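Local coordinates for NAD-dependent aldehyde dehydrogenase (Sinorhizobium meliloti, PDB 3U4J) that oxidises aldehydes with NAD as the electron acceptor and assembles as a tetramer, at the interface of chains A and B and the interface of chains A and C. Sequence-based numbering; all coordinates share one arbitrary frame. Chains: chain A/B/C, NAD-dependent aldehyde dehydrogenase.

The two contacts tie chain A to two different copies of the protein. Their C-alpha centres lie about 43 Å apart, and they share no residues. Contact 1 is polar. It joins the turn before strand 153-161 and the residue after strand 489-497 in chain A to the last part of helix 439-448 in chain B. Contact 2 is mainly apolar among the residues described. It sets C:Val264 and C:Arg266 against strand 475-476, the 3-10 helix 472-474, and strand 266-270 with the residue after it. Both interfaces are two-fold symmetric, so each patch has a twin with the chains exchanged. Two such separate surfaces on one chain fit the tetrameric assembly of four copies.

Contact 1: the interface of chains A and B. Residues chain A 150-153, 498; chain B 444, 447-448.
A:Asp151 meets B:Gln444, B:Arg447 and B:Arg448 of helix 439-448. A:Asp151 precedes strand 153-161, and A:Leu498 follows strand 489-497. In the aldehyde dehydrogenase family such strands form the oligomerisation arm.

The charged link is a salt bridge. B:Arg448 NH2 of the guanidinium donates to A:Asp151 OD2 of the carboxylate at 2.9 Å. The nitrogen comes nearly along the C-O axis of OD2. The two flat groups are turned only 19° apart, but the oxygen is tilted from the guanidinium plane. A:Asp151 has CG anti to its own N (chi1 -162°), which carries the carboxylate toward this arginine. CB of B:Gln444 lies over the centre of one guanidinium face of B:Arg448, 4.1 Å above it, and so backs the arginine within its own helix.

A weak bond goes to the A:Asp151 carbonyl. B:Arg447 bends at chi3 (86°), and its NH1 gives a weak hydrogen bond to A:Asp151 O at 3.2 Å.

The amide of B:Gln444 is doubtful as modelled. Its OE1 lies 2.9 Å from A:Asp151 O, and both can only accept. A flipped amide would put NE2 there as a donor.

Water 1 bridges A:Leu498 O, at 3.0 Å, and the B:Gln444 atom modelled as OE1, at 2.9 Å. If the amide is flipped, NE2 would be the partner.

The apolar contact is a crossing of side chains. Methyl CD1 of A:Leu498 rests 3.5 Å from B:Gln444 CD.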
loop_
_atom_site.group_PDB
_atom_site.type_symbol
_atom_site.label_atom_id
_atom_site.label_comp_id
_atom_site.label_asym_id
_atom_site.label_seq_id
_atom_site.Cartn_x
_atom_site.Cartn_y
_atom_site.Cartn_z
ATOM N N GLY A 150 -13.283 -6.913 -15.422
ATOM C CA GLY A 150 -13.896 -7.697 -16.522
ATOM C C GLY A 150 -13.067 -8.934 -16.846
ATOM O O GLY A 150 -11.836 -8.861 -16.885
ATOM N N ASP A 151 -13.719 -10.071 -17.079
ATOM C CA ASP A 151 -12.984 -11.320 -17.375
ATOM C C ASP A 151 -12.092 -11.200 -18.613
ATOM O O ASP A 151 -11.064 -11.871 -18.704
ATOM C CB ASP A 151 -13.914 -12.532 -17.499
ATOM C CG ASP A 151 -13.158 -13.860 -17.360
ATOM O OD1 ASP A 151 -12.833 -14.252 -16.215
ATOM O OD2 ASP A 151 -12.876 -14.506 -18.394
ATOM N N ASP A 152 -12.476 -10.327 -19.539
ATOM C CA ASP A 152 -11.742 -10.123 -20.792
ATOM C C ASP A 152 -10.588 -9.132 -20.718
ATOM O O ASP A 152 -9.848 -8.982 -21.696
ATOM C CB ASP A 152 -12.706 -9.679 -21.913
ATOM C CG ASP A 152 -13.566 -10.828 -22.442
ATOM O OD1 ASP A 152 -13.090 -11.997 -22.455
ATOM O OD2 ASP A 152 -14.727 -10.564 -22.854
ATOM N N ARG A 153 -10.445 -8.450 -19.575
ATOM C CA ARG A 153 -9.390 -7.451 -19.386
ATOM C C ARG A 153 -8.506 -7.680 -18.150
ATOM O O ARG A 153 -8.880 -8.372 -17.207
ATOM C CB ARG A 153 -9.965 -6.027 -19.271
ATOM C CG ARG A 153 -10.702 -5.475 -20.519
ATOM C CD ARG A 153 -11.007 -3.980 -20.361
ATOM N NE ARG A 153 -11.910 -3.704 -19.237
ATOM C CZ ARG A 153 -12.525 -2.535 -19.034
ATOM N NH1 ARG A 153 -12.334 -1.524 -19.880
ATOM N NH2 ARG A 153 -13.344 -2.386 -17.996
ATOM N N LEU A 498 -7.580 -9.008 -23.512
ATOM C CA LEU A 498 -7.189 -10.341 -23.937
ATOM C C LEU A 498 -8.257 -10.804 -24.928
ATOM O O LEU A 498 -9.453 -10.967 -24.579
ATOM C CB LEU A 498 -7.075 -11.286 -22.739
ATOM C CG LEU A 498 -6.202 -10.815 -21.566
ATOM C CD1 LEU A 498 -6.333 -11.818 -20.461
ATOM C CD2 LEU A 498 -4.743 -10.657 -21.933
ATOM N N GLN B 444 -4.964 -15.883 -19.707
ATOM C CA GLN B 444 -6.262 -16.395 -19.260
ATOM C C GLN B 444 -6.102 -17.757 -18.650
ATOM O O GLN B 444 -6.760 -18.068 -17.651
ATOM C CB GLN B 444 -7.305 -16.439 -20.372
ATOM C CG GLN B 444 -7.716 -15.079 -20.883
ATOM C CD GLN B 444 -8.711 -14.341 -19.968
ATOM O OE1 GLN B 444 -9.735 -13.822 -20.439
ATOM N NE2 GLN B 444 -8.403 -14.274 -18.679
ATOM N N ARG B 447 -4.718 -17.255 -15.152
ATOM C CA ARG B 447 -5.752 -16.649 -14.308
ATOM C C ARG B 447 -6.778 -17.653 -13.812
ATOM O O ARG B 447 -7.330 -17.489 -12.719
ATOM C CB ARG B 447 -6.454 -15.494 -15.042
ATOM C CG ARG B 447 -5.607 -14.226 -15.056
ATOM C CD ARG B 447 -6.236 -13.172 -15.906
ATOM N NE ARG B 447 -7.205 -12.391 -15.159
ATOM C CZ ARG B 447 -8.199 -11.710 -15.710
ATOM N NH1 ARG B 447 -8.381 -11.742 -17.029
ATOM N NH2 ARG B 447 -9.014 -10.995 -14.942
ATOM N N ARG B 448 -6.987 -18.714 -14.598
ATOM C CA ARG B 448 -7.997 -19.706 -14.306
ATOM C C ARG B 448 -7.525 -20.907 -13.505
ATOM O O ARG B 448 -8.350 -21.649 -12.999
ATOM C CB ARG B 448 -8.683 -20.139 -15.613
ATOM C CG ARG B 448 -9.482 -18.977 -16.197
ATOM C CD ARG B 448 -10.000 -19.233 -17.581
ATOM N NE ARG B 448 -10.567 -18.002 -18.129
ATOM C CZ ARG B 448 -11.028 -17.880 -19.372
ATOM N NH1 ARG B 448 -11.004 -18.922 -20.202
ATOM N NH2 ARG B 448 -11.520 -16.723 -19.789
HETATM O O HOH W 1 -10.217 -13.541 -23.272
#

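Contact 2: the interface of chains A and C. Residues chain A 269, 271, 472-473, 475-476; chain C 264-266.
The peptide that follows C:Val264 is a flat group met by A:Leu476 on one face. Methyl CD2 of A:Leu476 stands above that plane, toward its oxygen end, 3.8 Å from C:Val264 O. The carbonyl O of A:Lys472 lies beyond the same oxygen, on the other side of the plane. A:Lys472 O is 4.0 Å from C:Val264 O, and no bond forms between these two acceptors.

The residues belong to conserved segments of the aldehyde dehydrogenase family. A:Leu269 and A:Leu271 flank the glutamate of the LELGG motif, the general base in this family. A:Lys473, A:Gly475 and A:Leu476 come from the conserved C-terminal segment GGYKKSGLGRE.

C:Val264 is the centre of the patch and loses 83 Å² of surface to chain A. With chi1 at -161°, its CG1 points away from the backbone N toward the leucines, and CG2 toward A:Lys473. C:Val264 CG1 lies 4.0 Å from A:Leu271 CD1, and these two side chains reach toward each other tip to tip. C:Val264 CG1 is also 4.0 Å from A:Leu476 CG, where the side chains cross at a slant. CG2 packs on the backbone of A:Lys473 and the root of its side chain. C:Val264 CG2 is 3.9 Å from A:Lys473 O. The same C:Val264 CG2 is 4.0 Å from A:Lys473 CB. The rest of that lysine chain is extended.

A:Leu476 also reaches the start of strand 266-270 of chain C. A:Leu476 CD2 touches C:Arg266 CA at 3.8 Å. The same A:Leu476 CD2 lies 4.1 Å from C:Arg266 CB.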
loop_
_atom_site.group_PDB
_atom_site.type_symbol
_atom_site.label_atom_id
_atom_site.label_comp_id
_atom_site.label_asym_id
_atom_site.label_seq_id
_atom_site.Cartn_x
_atom_site.Cartn_y
_atom_site.Cartn_z
ATOM N N LEU A 269 10.995 20.531 -5.275
ATOM C CA LEU A 269 11.618 21.661 -4.587
ATOM C C LEU A 269 11.605 21.455 -3.074
ATOM O O LEU A 269 10.594 21.024 -2.487
ATOM C CB LEU A 269 10.890 22.973 -4.933
ATOM C CG LEU A 269 10.821 23.411 -6.414
ATOM C CD1 LEU A 269 9.832 24.569 -6.636
ATOM C CD2 LEU A 269 12.189 23.838 -6.909
ATOM N N LEU A 271 12.700 23.836 0.024
ATOM C CA LEU A 271 13.057 25.244 0.137
ATOM C C LEU A 271 13.189 25.653 1.604
ATOM O O LEU A 271 13.233 24.791 2.479
ATOM C CB LEU A 271 12.057 26.114 -0.660
ATOM C CG LEU A 271 11.811 25.655 -2.125
ATOM C CD1 LEU A 271 10.681 26.430 -2.846
ATOM C CD2 LEU A 271 13.131 25.686 -2.956
ATOM N N LYS A 472 2.972 24.906 1.364
ATOM C CA LYS A 472 3.023 26.332 1.027
ATOM C C LYS A 472 4.292 26.641 0.233
ATOM O O LYS A 472 4.637 25.880 -0.654
ATOM C CB LYS A 472 2.910 27.181 2.313
ATOM C CG LYS A 472 1.538 26.970 3.000
ATOM C CD LYS A 472 1.198 28.165 3.872
ATOM C CE LYS A 472 1.176 27.789 5.292
ATOM N NZ LYS A 472 1.005 28.980 6.168
ATOM N N LYS A 473 5.022 27.704 0.567
ATOM C CA LYS A 473 6.198 28.049 -0.236
ATOM C C LYS A 473 7.485 27.288 0.129
ATOM O O LYS A 473 8.560 27.598 -0.427
ATOM C CB LYS A 473 6.429 29.573 -0.223
ATOM C CG LYS A 473 5.333 30.337 -0.953
ATOM C CD LYS A 473 5.682 31.818 -1.100
ATOM C CE LYS A 473 4.590 32.555 -1.876
ATOM N NZ LYS A 473 4.969 33.986 -2.009
ATOM N N GLY A 475 8.072 24.002 -0.366
ATOM C CA GLY A 475 8.515 22.992 -1.319
ATOM C C GLY A 475 7.419 22.411 -2.157
ATOM O O GLY A 475 6.250 22.786 -1.993
ATOM N N LEU A 476 7.819 21.524 -3.064
ATOM C CA LEU A 476 6.918 20.746 -3.909
ATOM C C LEU A 476 7.442 19.331 -3.969
ATOM O O LEU A 476 8.613 19.118 -4.283
ATOM C CB LEU A 476 6.892 21.305 -5.345
ATOM C CG LEU A 476 6.291 22.713 -5.515
ATOM C CD1 LEU A 476 6.437 23.157 -6.957
ATOM C CD2 LEU A 476 4.798 22.700 -5.116
ATOM N N VAL C 264 5.436 29.227 -6.028
ATOM C CA VAL C 264 5.599 27.838 -5.574
ATOM C C VAL C 264 4.240 27.150 -5.495
ATOM O O VAL C 264 3.976 26.401 -4.572
ATOM C CB VAL C 264 6.320 27.738 -4.176
ATOM C CG1 VAL C 264 6.891 26.312 -3.958
ATOM C CG2 VAL C 264 7.435 28.744 -4.032
ATOM N N LYS C 265 3.369 27.414 -6.459
ATOM C CA LYS C 265 2.016 26.896 -6.408
ATOM C C LYS C 265 2.044 25.505 -7.030
ATOM O O LYS C 265 2.566 25.341 -8.134
ATOM C CB LYS C 265 1.067 27.845 -7.171
ATOM C CG LYS C 265 -0.341 27.894 -6.602
ATOM C CD LYS C 265 -1.281 28.852 -7.340
ATOM C CE LYS C 265 -1.179 30.271 -6.855
ATOM N NZ LYS C 265 -1.077 30.431 -5.364
ATOM N N ARG C 266 1.510 24.506 -6.328
ATOM C CA ARG C 266 1.407 23.153 -6.875
ATOM C C ARG C 266 0.610 23.219 -8.164
ATOM O O ARG C 266 -0.338 23.987 -8.279
ATOM C CB ARG C 266 0.764 22.178 -5.873
ATOM C CG ARG C 266 0.970 20.726 -6.274
ATOM C CD ARG C 266 0.138 19.706 -5.489
ATOM N NE ARG C 266 0.652 19.465 -4.147
ATOM C CZ ARG C 266 0.214 18.496 -3.344
ATOM N NH1 ARG C 266 -0.742 17.664 -3.754
ATOM N NH2 ARG C 266 0.740 18.351 -2.134
#